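PDB 1O5Z: folylpolyglutamate synthase/dihydrofolate synthase, which probably catalyses the ATP-dependent addition of L-glutamate to dihydropteroate and to tetrahydrofolate polyglutamates, with magnesium as cofactor. Local coordinates for residues L42-N47 / N120-E125; T91-I96 / E106-I111; I96-E101 / K147-A152; E113-I118 / A140-A145. All blocks are in the same frame, centred on the assembly; numbering follows the deposited sequence.

Contact 1. Residues L42-N47 / N120-E125; sequences LSKLGN and NELDKE
Lys-44 reaches across from the end of helix 36-44 to Glu-121, near the C-terminal end of helix 105-122, and the two side chains meet at about a right angle. The salt bridge is a long one, with Lys-44 NZ 3.5 Å from Glu-121 OE1. Lys-44 CE, the methylene next to the ammonium, is marginally nearer, 3.4 Å from Glu-121 OE1. Deeper in the contact, Lys-44 CD rests on Leu-122 CD2 at 4.4 Å, a loose apolar touch beneath the charged pair. The lysine chain bends at chi2 (-144°) and again at chi4 (-93°), which lays CE and NZ alongside the carboxylate oxygen. Behind it, helix 36-44 finishes in a Schellman motif, with Gly-46 at positive phi, while Leu-122 is buried against Met-40 and Leu-41 of that helix. With both charged residues exposed to solvent and a single carboxylate oxygen engaged at this length, the ion pair is probably a modest electrostatic supplement to the helix packing.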
loop_
_atom_site.group_PDB
_atom_site.type_symbol
_atom_site.label_atom_id
_atom_site.label_comp_id
_atom_site.label_asym_id
_atom_site.label_seq_id
_atom_site.Cartn_x
_atom_site.Cartn_y
_atom_site.Cartn_z
ATOM N N LEU A 42 2.346 -22.333 -8.094
ATOM C CA LEU A 42 2.897 -21.756 -9.293
ATOM C C LEU A 42 3.448 -22.797 -10.287
ATOM O O LEU A 42 3.266 -22.671 -11.501
ATOM C CB LEU A 42 3.969 -20.722 -8.919
ATOM C CG LEU A 42 3.437 -19.415 -8.315
ATOM C CD1 LEU A 42 4.568 -18.545 -7.791
ATOM C CD2 LEU A 42 2.700 -18.660 -9.367
ATOM N N SER A 43 4.117 -23.821 -9.770
ATOM C CA SER A 43 4.614 -24.886 -10.596
ATOM C C SER A 43 3.498 -25.561 -11.374
ATOM O O SER A 43 3.658 -25.860 -12.522
ATOM C CB SER A 43 5.259 -25.947 -9.737
ATOM O OG SER A 43 5.793 -26.965 -10.546
ATOM N N LYS A 44 2.387 -25.832 -10.713
ATOM C CA LYS A 44 1.255 -26.483 -11.336
ATOM C C LYS A 44 0.582 -25.533 -12.347
ATOM O O LYS A 44 -0.073 -26.003 -13.249
ATOM C CB LYS A 44 0.258 -26.947 -10.255
ATOM C CG LYS A 44 0.807 -28.070 -9.352
ATOM C CD LYS A 44 -0.302 -29.072 -8.950
ATOM C CE LYS A 44 0.234 -30.391 -8.440
ATOM N NZ LYS A 44 0.413 -31.521 -9.457
ATOM N N LEU A 45 0.774 -24.216 -12.203
ATOM C CA LEU A 45 0.273 -23.236 -13.155
ATOM C C LEU A 45 1.261 -22.911 -14.265
ATOM O O LEU A 45 1.012 -22.034 -15.078
ATOM C CB LEU A 45 -0.113 -21.925 -12.433
ATOM C CG LEU A 45 -1.233 -22.077 -11.389
ATOM C CD1 LEU A 45 -1.356 -20.820 -10.534
ATOM C CD2 LEU A 45 -2.583 -22.444 -12.001
ATOM N N GLY A 46 2.393 -23.602 -14.313
ATOM C CA GLY A 46 3.405 -23.371 -15.355
ATOM C C GLY A 46 4.445 -22.306 -15.022
ATOM O O GLY A 46 5.124 -21.802 -15.902
ATOM N N ASN A 47 4.581 -21.984 -13.740
ATOM C CA ASN A 47 5.561 -21.024 -13.292
ATOM C C ASN A 47 5.398 -19.703 -14.051
ATOM O O ASN A 47 6.337 -19.201 -14.683
ATOM C CB ASN A 47 6.994 -21.600 -13.423
ATOM C CG ASN A 47 7.260 -22.752 -12.460
ATOM O OD1 ASN A 47 6.960 -22.675 -11.302
ATOM N ND2 ASN A 47 7.810 -23.812 -12.956
ATOM N N ASN A 120 -8.476 -27.026 -6.276
ATOM C CA ASN A 120 -9.362 -28.044 -5.717
ATOM C C ASN A 120 -8.559 -29.232 -5.258
ATOM O O ASN A 120 -8.884 -29.860 -4.258
ATOM C CB ASN A 120 -10.429 -28.500 -6.737
ATOM C CG ASN A 120 -11.508 -27.426 -7.022
ATOM O OD1 ASN A 120 -11.687 -26.456 -6.249
ATOM N ND2 ASN A 120 -12.239 -27.601 -8.149
ATOM N N GLU A 121 -7.525 -29.532 -6.038
ATOM C CA GLU A 121 -6.590 -30.608 -5.790
ATOM C C GLU A 121 -5.698 -30.363 -4.565
ATOM O O GLU A 121 -5.639 -31.219 -3.681
ATOM C CB GLU A 121 -5.749 -30.794 -7.033
ATOM C CG GLU A 121 -4.850 -32.005 -7.038
ATOM C CD GLU A 121 -3.753 -31.888 -8.106
ATOM O OE1 GLU A 121 -2.544 -32.155 -7.792
ATOM O OE2 GLU A 121 -4.100 -31.501 -9.263
ATOM N N LEU A 122 -5.020 -29.209 -4.531
ATOM C CA LEU A 122 -4.197 -28.766 -3.413
ATOM C C LEU A 122 -5.021 -28.606 -2.143
ATOM O O LEU A 122 -4.531 -28.853 -1.040
ATOM C CB LEU A 122 -3.549 -27.405 -3.730
ATOM C CG LEU A 122 -2.577 -27.322 -4.913
ATOM C CD1 LEU A 122 -2.018 -25.912 -5.137
ATOM C CD2 LEU A 122 -1.444 -28.335 -4.763
ATOM N N ASP A 123 -6.271 -28.167 -2.294
ATOM C CA ASP A 123 -7.137 -27.916 -1.152
ATOM C C ASP A 123 -7.573 -29.144 -0.438
ATOM O O ASP A 123 -8.112 -29.046 0.634
ATOM C CB ASP A 123 -8.362 -27.124 -1.546
ATOM C CG ASP A 123 -8.068 -25.642 -1.649
ATOM O OD1 ASP A 123 -9.013 -24.917 -2.084
ATOM O OD2 ASP A 123 -6.940 -25.117 -1.339
ATOM N N LYS A 124 -7.336 -30.305 -1.008
ATOM C CA LYS A 124 -7.694 -31.541 -0.339
ATOM C C LYS A 124 -6.854 -31.877 0.883
ATOM O O LYS A 124 -7.266 -32.692 1.706
ATOM C CB LYS A 124 -7.658 -32.681 -1.346
ATOM C CG LYS A 124 -8.794 -32.513 -2.342
ATOM C CD LYS A 124 -8.805 -33.550 -3.441
ATOM C CE LYS A 124 -9.991 -33.293 -4.396
ATOM N NZ LYS A 124 -11.292 -32.957 -3.683
ATOM N N GLU A 125 -5.681 -31.268 1.004
ATOM C CA GLU A 125 -4.761 -31.589 2.084
ATOM C C GLU A 125 -4.286 -30.331 2.667
ATOM O O GLU A 125 -3.808 -29.458 1.937
ATOM C CB GLU A 125 -3.590 -32.380 1.539
ATOM C CG GLU A 125 -4.008 -33.818 1.242
ATOM C CD GLU A 125 -2.856 -34.735 0.848
ATOM O OE1 GLU A 125 -2.559 -34.789 -0.381
ATOM O OE2 GLU A 125 -2.270 -35.419 1.741
#

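Contact 2. Residues T91-I96 / E106-I111; sequences TFRERI and EDVVKI
A single methyl group, Val-108 CG2, serves two quite different partners in the 3-10 turn 92-95: an aromatic ring and the aliphatic part of an arginine. Phe-92 offers the edge of its ring, CE2 lying 4.3 Å from Val-108 CG2, with the methyl near the ring plane and not stacked over a face. Its CG stands opposite the backbone N (chi1 172°), swinging the ring out toward helix 105-122. Arg-93 CG comes to 4.2 Å from Val-108 CG2, while the arginine's polar end goes elsewhere, NE being hydrogen-bonded to the carbonyl O of Ile-103. The phenylalanine ring also packs on Tyr-15, Leu-19 and Tyr-23 of helix 12-23. This turn belongs to the connection from strand 81-84 to strand 96-98, next to the outermost strand 101-102, in the Mur ligase middle domain. Thr-91 OG1 accepts from Arg-93 N at 3.1 Å, forming an ST turn with a nearly straight N-H...O angle of 167°. Thr-91 N donates to Glu-94 OE2 at 3.1 Å, approaching from above the carboxylate plane, 57° out of it. Glu-439, close to the C-terminus, receives bonds on its two carboxylate oxygens from this turn, through Thr-91 OG1 and Phe-92 N.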
loop_
_atom_site.group_PDB
_atom_site.type_symbol
_atom_site.label_atom_id
_atom_site.label_comp_id
_atom_site.label_asym_id
_atom_site.label_seq_id
_atom_site.Cartn_x
_atom_site.Cartn_y
_atom_site.Cartn_z
ATOM N N THR A 91 -11.673 -1.932 -3.024
ATOM C CA THR A 91 -11.996 -3.111 -3.774
ATOM C C THR A 91 -10.813 -4.009 -3.879
ATOM O O THR A 91 -9.698 -3.573 -4.044
ATOM C CB THR A 91 -12.528 -2.799 -5.184
ATOM O OG1 THR A 91 -12.621 -4.040 -5.900
ATOM C CG2 THR A 91 -11.528 -1.970 -5.990
ATOM N N PHE A 92 -11.089 -5.298 -3.784
ATOM C CA PHE A 92 -10.111 -6.342 -3.982
ATOM C C PHE A 92 -9.282 -6.143 -5.245
ATOM O O PHE A 92 -8.113 -6.505 -5.292
ATOM C CB PHE A 92 -10.853 -7.677 -4.022
ATOM C CG PHE A 92 -10.005 -8.811 -4.404
ATOM C CD1 PHE A 92 -9.365 -9.583 -3.424
ATOM C CD2 PHE A 92 -9.830 -9.120 -5.738
ATOM C CE1 PHE A 92 -8.558 -10.682 -3.780
ATOM C CE2 PHE A 92 -9.041 -10.186 -6.117
ATOM C CZ PHE A 92 -8.401 -10.984 -5.128
ATOM N N ARG A 93 -9.888 -5.559 -6.264
ATOM C CA ARG A 93 -9.227 -5.402 -7.546
ATOM C C ARG A 93 -8.032 -4.382 -7.589
ATOM O O ARG A 93 -7.207 -4.399 -8.545
ATOM C CB ARG A 93 -10.299 -5.147 -8.605
ATOM C CG ARG A 93 -11.252 -6.335 -8.721
ATOM C CD ARG A 93 -12.648 -5.950 -9.151
ATOM N NE ARG A 93 -12.417 -4.977 -10.191
ATOM C CZ ARG A 93 -12.734 -3.720 -10.181
ATOM N NH1 ARG A 93 -13.514 -3.212 -9.256
ATOM N NH2 ARG A 93 -12.309 -2.992 -11.192
ATOM N N GLU A 94 -7.917 -3.537 -6.556
ATOM C CA GLU A 94 -6.694 -2.742 -6.339
ATOM C C GLU A 94 -5.394 -3.574 -6.272
ATOM O O GLU A 94 -4.274 -3.066 -6.500
ATOM C CB GLU A 94 -6.797 -1.996 -4.989
ATOM C CG GLU A 94 -7.817 -0.891 -4.929
ATOM C CD GLU A 94 -8.147 -0.474 -3.508
ATOM O OE1 GLU A 94 -7.276 -0.603 -2.614
ATOM O OE2 GLU A 94 -9.295 -0.034 -3.277
ATOM N N ARG A 95 -5.538 -4.847 -5.916
ATOM C CA ARG A 95 -4.390 -5.702 -5.633
ATOM C C ARG A 95 -3.654 -6.092 -6.885
ATOM O O ARG A 95 -2.500 -6.387 -6.816
ATOM C CB ARG A 95 -4.821 -6.988 -4.881
ATOM C CG ARG A 95 -5.341 -6.771 -3.493
ATOM C CD ARG A 95 -6.035 -7.940 -2.930
ATOM N NE ARG A 95 -6.532 -7.652 -1.597
ATOM C CZ ARG A 95 -5.903 -7.969 -0.458
ATOM N NH1 ARG A 95 -6.469 -7.633 0.700
ATOM N NH2 ARG A 95 -4.742 -8.647 -0.455
ATOM N N ILE A 96 -4.353 -6.120 -8.023
ATOM C CA ILE A 96 -3.782 -6.613 -9.299
ATOM C C ILE A 96 -4.126 -5.658 -10.436
ATOM O O ILE A 96 -5.279 -5.397 -10.707
ATOM C CB ILE A 96 -4.334 -8.008 -9.618
ATOM C CG1 ILE A 96 -4.159 -8.944 -8.411
ATOM C CG2 ILE A 96 -3.648 -8.588 -10.805
ATOM C CD1 ILE A 96 -4.782 -10.289 -8.628
ATOM N N GLU A 106 -14.412 -9.631 -14.299
ATOM C CA GLU A 106 -14.436 -10.687 -15.311
ATOM C C GLU A 106 -13.076 -11.439 -15.382
ATOM O O GLU A 106 -13.026 -12.650 -15.418
ATOM C CB GLU A 106 -14.829 -10.110 -16.688
ATOM C CG GLU A 106 -14.912 -11.205 -17.737
ATOM C CD GLU A 106 -14.912 -10.732 -19.209
ATOM O OE1 GLU A 106 -15.724 -11.321 -20.017
ATOM O OE2 GLU A 106 -14.077 -9.822 -19.541
ATOM N N ASP A 107 -11.981 -10.720 -15.369
ATOM C CA ASP A 107 -10.710 -11.378 -15.372
ATOM C C ASP A 107 -10.358 -12.081 -14.077
ATOM O O ASP A 107 -9.656 -13.099 -14.093
ATOM C CB ASP A 107 -9.611 -10.394 -15.733
ATOM C CG ASP A 107 -9.545 -10.138 -17.246
ATOM O OD1 ASP A 107 -10.178 -10.901 -18.031
ATOM O OD2 ASP A 107 -8.876 -9.194 -17.724
ATOM N N VAL A 108 -10.793 -11.540 -12.952
ATOM C CA VAL A 108 -10.563 -12.204 -11.702
ATOM C C VAL A 108 -11.267 -13.574 -11.791
ATOM O O VAL A 108 -10.700 -14.615 -11.458
ATOM C CB VAL A 108 -11.131 -11.405 -10.537
ATOM C CG1 VAL A 108 -11.300 -12.331 -9.278
ATOM C CG2 VAL A 108 -10.282 -10.148 -10.248
ATOM N N VAL A 109 -12.502 -13.547 -12.262
ATOM C CA VAL A 109 -13.282 -14.767 -12.447
ATOM C C VAL A 109 -12.545 -15.728 -13.396
ATOM O O VAL A 109 -12.397 -16.905 -13.092
ATOM C CB VAL A 109 -14.700 -14.427 -12.941
ATOM C CG1 VAL A 109 -15.473 -15.675 -13.384
ATOM C CG2 VAL A 109 -15.463 -13.775 -11.870
ATOM N N LYS A 110 -12.041 -15.201 -14.508
ATOM C CA LYS A 110 -11.305 -16.011 -15.490
ATOM C C LYS A 110 -10.062 -16.669 -14.919
ATOM O O LYS A 110 -9.867 -17.866 -15.082
ATOM C CB LYS A 110 -10.916 -15.177 -16.724
ATOM C CG LYS A 110 -12.069 -14.999 -17.781
ATOM C CD LYS A 110 -11.678 -13.904 -18.820
ATOM C CE LYS A 110 -12.275 -14.159 -20.221
ATOM N NZ LYS A 110 -11.197 -14.124 -21.321
ATOM N N ILE A 111 -9.200 -15.889 -14.288
ATOM C CA ILE A 111 -8.030 -16.458 -13.670
ATOM C C ILE A 111 -8.417 -17.457 -12.588
ATOM O O ILE A 111 -7.823 -18.525 -12.499
ATOM C CB ILE A 111 -7.062 -15.393 -13.138
ATOM C CG1 ILE A 111 -6.102 -14.932 -14.255
ATOM C CG2 ILE A 111 -6.127 -15.958 -12.036
ATOM C CD1 ILE A 111 -6.545 -13.756 -14.836
#

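Contact 3. Residues I96-E101 / K147-A152; sequences IRLNEE and KNVDIA
Apolar contact carries the meeting of Leu-98 with Lys-147 and Val-149, the two leucine methyls dividing the work. Leu-98 CD1 lies 3.7 Å from Val-149 CG1, and CD2 lies 3.7 Å from Lys-147 CD, with the lysine's CG and CE close by. The leucine crosses the lysine chain at about a right angle, its CG anti to the backbone N (chi1 179°), which directs the fork at the turn after helix 132-146. Trimming Leu-98 to an alanine would probably leave a gap between Val-149 and the lysine methylenes. These segments belong to the mixed sheet of the Mur ligase middle domain, where strand 81-84 lies between strands 96-98 and 151-155. Polar bonds stay within segment 96-101 or lead outside the pair. Leu-98 to Glu-101 is a type I' turn joining strands 96-98 and 101-102 in a hairpin. Arg-97 NH1 makes a 2.9 Å salt bridge to Glu-100 OE1, which lies near the guanidinium plane and accepts with its syn lone pair. Lys-147 NZ has a long, weak ion pair with Asp-107.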
loop_
_atom_site.group_PDB
_atom_site.type_symbol
_atom_site.label_atom_id
_atom_site.label_comp_id
_atom_site.label_asym_id
_atom_site.label_seq_id
_atom_site.Cartn_x
_atom_site.Cartn_y
_atom_site.Cartn_z
ATOM N N ILE A 96 -4.353 -6.120 -8.023
ATOM C CA ILE A 96 -3.782 -6.613 -9.299
ATOM C C ILE A 96 -4.126 -5.658 -10.436
ATOM O O ILE A 96 -5.279 -5.397 -10.707
ATOM C CB ILE A 96 -4.334 -8.008 -9.618
ATOM C CG1 ILE A 96 -4.159 -8.944 -8.411
ATOM C CG2 ILE A 96 -3.648 -8.588 -10.805
ATOM C CD1 ILE A 96 -4.782 -10.289 -8.628
ATOM N N ARG A 97 -3.092 -5.158 -11.097
ATOM C CA ARG A 97 -3.238 -4.111 -12.068
ATOM C C ARG A 97 -2.421 -4.397 -13.296
ATOM O O ARG A 97 -1.416 -5.083 -13.240
ATOM C CB ARG A 97 -2.818 -2.784 -11.468
ATOM C CG ARG A 97 -3.336 -2.596 -10.134
ATOM C CD ARG A 97 -3.184 -1.184 -9.637
ATOM N NE ARG A 97 -3.513 -1.136 -8.221
ATOM C CZ ARG A 97 -3.307 -0.106 -7.437
ATOM N NH1 ARG A 97 -2.793 1.029 -7.915
ATOM N NH2 ARG A 97 -3.671 -0.195 -6.165
ATOM N N LEU A 98 -2.942 -3.912 -14.409
ATOM C CA LEU A 98 -2.281 -3.896 -15.698
ATOM C C LEU A 98 -2.239 -2.424 -16.104
ATOM O O LEU A 98 -3.279 -1.765 -16.253
ATOM C CB LEU A 98 -3.075 -4.683 -16.730
ATOM C CG LEU A 98 -2.549 -4.755 -18.161
ATOM C CD1 LEU A 98 -1.179 -5.391 -18.227
ATOM C CD2 LEU A 98 -3.577 -5.551 -18.959
ATOM N N ASN A 99 -1.018 -1.924 -16.201
ATOM C CA ASN A 99 -0.775 -0.572 -16.574
ATOM C C ASN A 99 -1.547 0.310 -15.624
ATOM O O ASN A 99 -2.100 1.311 -15.999
ATOM C CB ASN A 99 -1.139 -0.374 -18.039
ATOM C CG ASN A 99 -0.258 -1.232 -18.971
ATOM O OD1 ASN A 99 0.863 -1.537 -18.614
ATOM N ND2 ASN A 99 -0.747 -1.553 -20.176
ATOM N N GLU A 100 -1.565 -0.120 -14.370
ATOM C CA GLU A 100 -2.169 0.617 -13.271
ATOM C C GLU A 100 -3.691 0.749 -13.361
ATOM O O GLU A 100 -4.292 1.562 -12.695
ATOM C CB GLU A 100 -1.420 1.940 -13.079
ATOM C CG GLU A 100 -0.099 1.747 -12.317
ATOM C CD GLU A 100 -0.317 1.242 -10.921
ATOM O OE1 GLU A 100 -1.248 1.753 -10.228
ATOM O OE2 GLU A 100 0.436 0.362 -10.486
ATOM N N GLU A 101 -4.323 -0.097 -14.156
ATOM C CA GLU A 101 -5.753 -0.215 -14.143
ATOM C C GLU A 101 -6.084 -1.480 -13.359
ATOM O O GLU A 101 -5.452 -2.468 -13.552
ATOM C CB GLU A 101 -6.288 -0.304 -15.557
ATOM C CG GLU A 101 -6.368 1.022 -16.285
ATOM C CD GLU A 101 -7.255 2.040 -15.543
ATOM O OE1 GLU A 101 -8.528 1.891 -15.590
ATOM O OE2 GLU A 101 -6.683 2.981 -14.907
ATOM N N LYS A 147 -1.416 -11.815 -19.538
ATOM C CA LYS A 147 -1.422 -10.502 -20.192
ATOM C C LYS A 147 -0.109 -10.163 -20.891
ATOM O O LYS A 147 0.031 -9.056 -21.418
ATOM C CB LYS A 147 -1.734 -9.374 -19.187
ATOM C CG LYS A 147 -3.145 -9.394 -18.664
ATOM C CD LYS A 147 -4.143 -9.095 -19.758
ATOM C CE LYS A 147 -5.556 -9.075 -19.188
ATOM N NZ LYS A 147 -6.616 -8.800 -20.222
ATOM N N ASN A 148 0.863 -11.076 -20.886
ATOM C CA ASN A 148 2.146 -10.803 -21.569
ATOM C C ASN A 148 2.802 -9.484 -21.129
ATOM O O ASN A 148 3.229 -8.689 -21.932
ATOM C CB ASN A 148 1.967 -10.834 -23.087
ATOM C CG ASN A 148 1.298 -12.121 -23.562
ATOM O OD1 ASN A 148 1.599 -13.223 -23.087
ATOM N ND2 ASN A 148 0.362 -11.986 -24.474
ATOM N N VAL A 149 2.905 -9.279 -19.839
ATOM C CA VAL A 149 3.523 -8.044 -19.334
ATOM C C VAL A 149 5.032 -8.074 -19.580
ATOM O O VAL A 149 5.625 -9.139 -19.743
ATOM C CB VAL A 149 3.187 -7.789 -17.849
ATOM C CG1 VAL A 149 1.670 -7.743 -17.626
ATOM C CG2 VAL A 149 3.843 -8.817 -16.943
ATOM N N ASP A 150 5.636 -6.903 -19.677
ATOM C CA ASP A 150 7.096 -6.792 -19.832
ATOM C C ASP A 150 7.724 -6.953 -18.450
ATOM O O ASP A 150 8.753 -7.586 -18.285
ATOM C CB ASP A 150 7.496 -5.413 -20.349
ATOM C CG ASP A 150 6.970 -5.130 -21.749
ATOM O OD1 ASP A 150 7.025 -6.073 -22.585
ATOM O OD2 ASP A 150 6.506 -3.991 -22.083
ATOM N N ILE A 151 7.083 -6.330 -17.479
ATOM C CA ILE A 151 7.579 -6.316 -16.135
ATOM C C ILE A 151 6.480 -6.282 -15.106
ATOM O O ILE A 151 5.410 -5.691 -15.317
ATOM C CB ILE A 151 8.588 -5.157 -15.959
ATOM C CG1 ILE A 151 8.980 -5.015 -14.514
ATOM C CG2 ILE A 151 8.074 -3.838 -16.507
ATOM C CD1 ILE A 151 10.200 -4.204 -14.385
ATOM N N ALA A 152 6.735 -6.967 -13.999
ATOM C CA ALA A 152 5.814 -6.963 -12.870
ATOM C C ALA A 152 6.474 -6.291 -11.661
ATOM O O ALA A 152 7.606 -6.575 -11.350
ATOM C CB ALA A 152 5.342 -8.377 -12.544
#

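Contact 4. Residues E113-I118 / A140-A145; sequences ETMEPI and AFLYFA
Leu-142 pushes one methyl, CD2, against the neighbouring helix, where it touches Met-115 and Thr-114 together. The nearer of the two is Met-115, whose CG lies 3.6 Å from Leu-142 CD2. These side chains run past each other in opposite directions, so that the CG methylene of Met-115, not the end of its chain, meets the leucine methyl. Leu-142 reaches there because its CG stands anti to the backbone N (chi1 -173°), carrying the branch outward from helix 132-146. Met-115 also packs on Val-135, Ala-138 and Met-139, residues of the same helix as Leu-142. Two successive helices of the Mur ligase middle domain, 105-122 and 132-146, are joined by this packing, which is wholly apolar between the segments. Thr-114 supplies the outer part of the contact. Thr-114 CG2 lies 4.0 Å from Leu-142 CD2, while OG1 is turned to its own helix and hydrogen-bonds to the carbonyl O of Lys-110. The methyl is thereby presented to the leucine and the hydroxyl is satisfied locally. Leu-142 also touches Ile-111, a turn earlier on helix 105-122, and Thr-114 touches Glu-146 near the end of the other helix. Just beyond Met-115, helix 105-122 is kinked at Pro-117 and Ile-118, whose backbone N atoms have no bond to the preceding turn.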
loop_
_atom_site.group_PDB
_atom_site.type_symbol
_atom_site.label_atom_id
_atom_site.label_comp_id
_atom_site.label_asym_id
_atom_site.label_seq_id
_atom_site.Cartn_x
_atom_site.Cartn_y
_atom_site.Cartn_z
ATOM N N GLU A 113 -11.090 -19.402 -12.544
ATOM C CA GLU A 113 -11.550 -20.605 -13.193
ATOM C C GLU A 113 -10.423 -21.446 -13.781
ATOM O O GLU A 113 -10.429 -22.667 -13.665
ATOM C CB GLU A 113 -12.587 -20.240 -14.212
ATOM C CG GLU A 113 -13.874 -19.980 -13.474
ATOM C CD GLU A 113 -15.005 -19.503 -14.363
ATOM O OE1 GLU A 113 -14.766 -19.232 -15.595
ATOM O OE2 GLU A 113 -16.142 -19.400 -13.798
ATOM N N THR A 114 -9.423 -20.785 -14.343
ATOM C CA THR A 114 -8.140 -21.441 -14.667
ATOM C C THR A 114 -7.459 -22.195 -13.513
ATOM O O THR A 114 -7.040 -23.338 -13.703
ATOM C CB THR A 114 -7.193 -20.414 -15.235
ATOM O OG1 THR A 114 -7.843 -19.827 -16.360
ATOM C CG2 THR A 114 -5.952 -21.067 -15.818
ATOM N N MET A 115 -7.384 -21.582 -12.340
ATOM C CA MET A 115 -6.709 -22.172 -11.169
ATOM C C MET A 115 -7.559 -23.177 -10.395
ATOM O O MET A 115 -7.018 -24.037 -9.718
ATOM C CB MET A 115 -6.325 -21.062 -10.198
ATOM C CG MET A 115 -5.399 -20.064 -10.794
ATOM S SD MET A 115 -5.210 -18.607 -9.748
ATOM C CE MET A 115 -4.515 -19.391 -8.306
ATOM N N GLU A 116 -8.878 -23.056 -10.516
ATOM C CA GLU A 116 -9.846 -23.836 -9.755
ATOM C C GLU A 116 -9.525 -25.337 -9.643
ATOM O O GLU A 116 -9.488 -25.848 -8.531
ATOM C CB GLU A 116 -11.270 -23.591 -10.265
ATOM C CG GLU A 116 -12.366 -24.482 -9.649
ATOM C CD GLU A 116 -13.804 -24.031 -10.003
ATOM O OE1 GLU A 116 -14.138 -23.880 -11.222
ATOM O OE2 GLU A 116 -14.645 -23.842 -9.079
ATOM N N PRO A 117 -9.309 -26.072 -10.736
ATOM C CA PRO A 117 -9.012 -27.487 -10.585
ATOM C C PRO A 117 -7.730 -27.692 -9.825
ATOM O O PRO A 117 -7.668 -28.596 -9.038
ATOM C CB PRO A 117 -8.901 -28.010 -12.012
ATOM C CG PRO A 117 -8.744 -26.831 -12.819
ATOM C CD PRO A 117 -9.367 -25.668 -12.147
ATOM N N ILE A 118 -6.742 -26.832 -10.027
ATOM C CA ILE A 118 -5.473 -26.956 -9.294
ATOM C C ILE A 118 -5.673 -26.688 -7.848
ATOM O O ILE A 118 -5.246 -27.479 -7.029
ATOM C CB ILE A 118 -4.371 -26.075 -9.886
ATOM C CG1 ILE A 118 -3.864 -26.746 -11.175
ATOM C CG2 ILE A 118 -3.180 -25.924 -8.896
ATOM C CD1 ILE A 118 -3.264 -25.770 -12.144
ATOM N N ALA A 140 -2.257 -13.074 -9.382
ATOM C CA ALA A 140 -1.561 -11.976 -10.006
ATOM C C ALA A 140 -0.515 -12.477 -10.963
ATOM O O ALA A 140 -0.473 -12.049 -12.086
ATOM C CB ALA A 140 -0.951 -11.113 -8.967
ATOM N N PHE A 141 0.327 -13.408 -10.524
ATOM C CA PHE A 141 1.392 -13.937 -11.387
ATOM C C PHE A 141 0.858 -14.524 -12.669
ATOM O O PHE A 141 1.417 -14.329 -13.736
ATOM C CB PHE A 141 2.206 -15.008 -10.687
ATOM C CG PHE A 141 3.213 -14.484 -9.717
ATOM C CD1 PHE A 141 3.330 -15.060 -8.462
ATOM C CD2 PHE A 141 4.105 -13.473 -10.072
ATOM C CE1 PHE A 141 4.284 -14.581 -7.511
ATOM C CE2 PHE A 141 5.063 -13.028 -9.159
ATOM C CZ PHE A 141 5.152 -13.598 -7.869
ATOM N N LEU A 142 -0.222 -15.269 -12.548
ATOM C CA LEU A 142 -0.855 -15.898 -13.707
ATOM C C LEU A 142 -1.433 -14.825 -14.642
ATOM O O LEU A 142 -1.284 -14.871 -15.849
ATOM C CB LEU A 142 -1.979 -16.823 -13.206
ATOM C CG LEU A 142 -2.634 -17.691 -14.260
ATOM C CD1 LEU A 142 -1.585 -18.391 -15.047
ATOM C CD2 LEU A 142 -3.643 -18.682 -13.656
ATOM N N TYR A 143 -2.093 -13.838 -14.051
ATOM C CA TYR A 143 -2.698 -12.768 -14.811
ATOM C C TYR A 143 -1.624 -12.007 -15.616
ATOM O O TYR A 143 -1.789 -11.765 -16.787
ATOM C CB TYR A 143 -3.419 -11.854 -13.841
ATOM C CG TYR A 143 -4.001 -10.620 -14.423
ATOM C CD1 TYR A 143 -5.169 -10.665 -15.151
ATOM C CD2 TYR A 143 -3.437 -9.370 -14.157
ATOM C CE1 TYR A 143 -5.740 -9.529 -15.643
ATOM C CE2 TYR A 143 -4.001 -8.226 -14.635
ATOM C CZ TYR A 143 -5.169 -8.305 -15.363
ATOM O OH TYR A 143 -5.757 -7.179 -15.855
ATOM N N PHE A 144 -0.528 -11.654 -14.956
ATOM C CA PHE A 144 0.568 -11.002 -15.603
ATOM C C PHE A 144 1.086 -11.811 -16.743
ATOM O O PHE A 144 1.454 -11.240 -17.748
ATOM C CB PHE A 144 1.702 -10.726 -14.611
ATOM C CG PHE A 144 1.302 -9.881 -13.457
ATOM C CD1 PHE A 144 0.274 -8.941 -13.562
ATOM C CD2 PHE A 144 1.962 -10.000 -12.249
ATOM C CE1 PHE A 144 -0.107 -8.153 -12.477
ATOM C CE2 PHE A 144 1.598 -9.209 -11.163
ATOM C CZ PHE A 144 0.544 -8.268 -11.293
ATOM N N ALA A 145 1.161 -13.122 -16.578
ATOM C CA ALA A 145 1.536 -14.013 -17.675
ATOM C C ALA A 145 0.471 -14.021 -18.803
ATOM O O ALA A 145 0.801 -13.858 -19.985
ATOM C CB ALA A 145 1.764 -15.450 -17.153
#

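Overall arrangement
Helix 105-122 is the main thread: contacts 2, 4 and 1 use it in turn from its start to its end. Contact 4 sits centrally, its centre about 10 Å from that of contact 1, 11 Å from contact 2 and 14 Å from contact 3, and it touches all three. Contacts 1 and 3 are the farthest apart, about 23 Å between centres, without touching. Along the chain contact 2 lies in the loop closed by contact 1, contact 4 in that closed by contact 3; contacts 1 and 3, 1 and 4, and 2 and 3 cross. Ile-96 is shared by contacts 2 and 3. Contacts 1 and 4 pack helices together, while contacts 2 and 3 bring in the 96-98 side of the sheet.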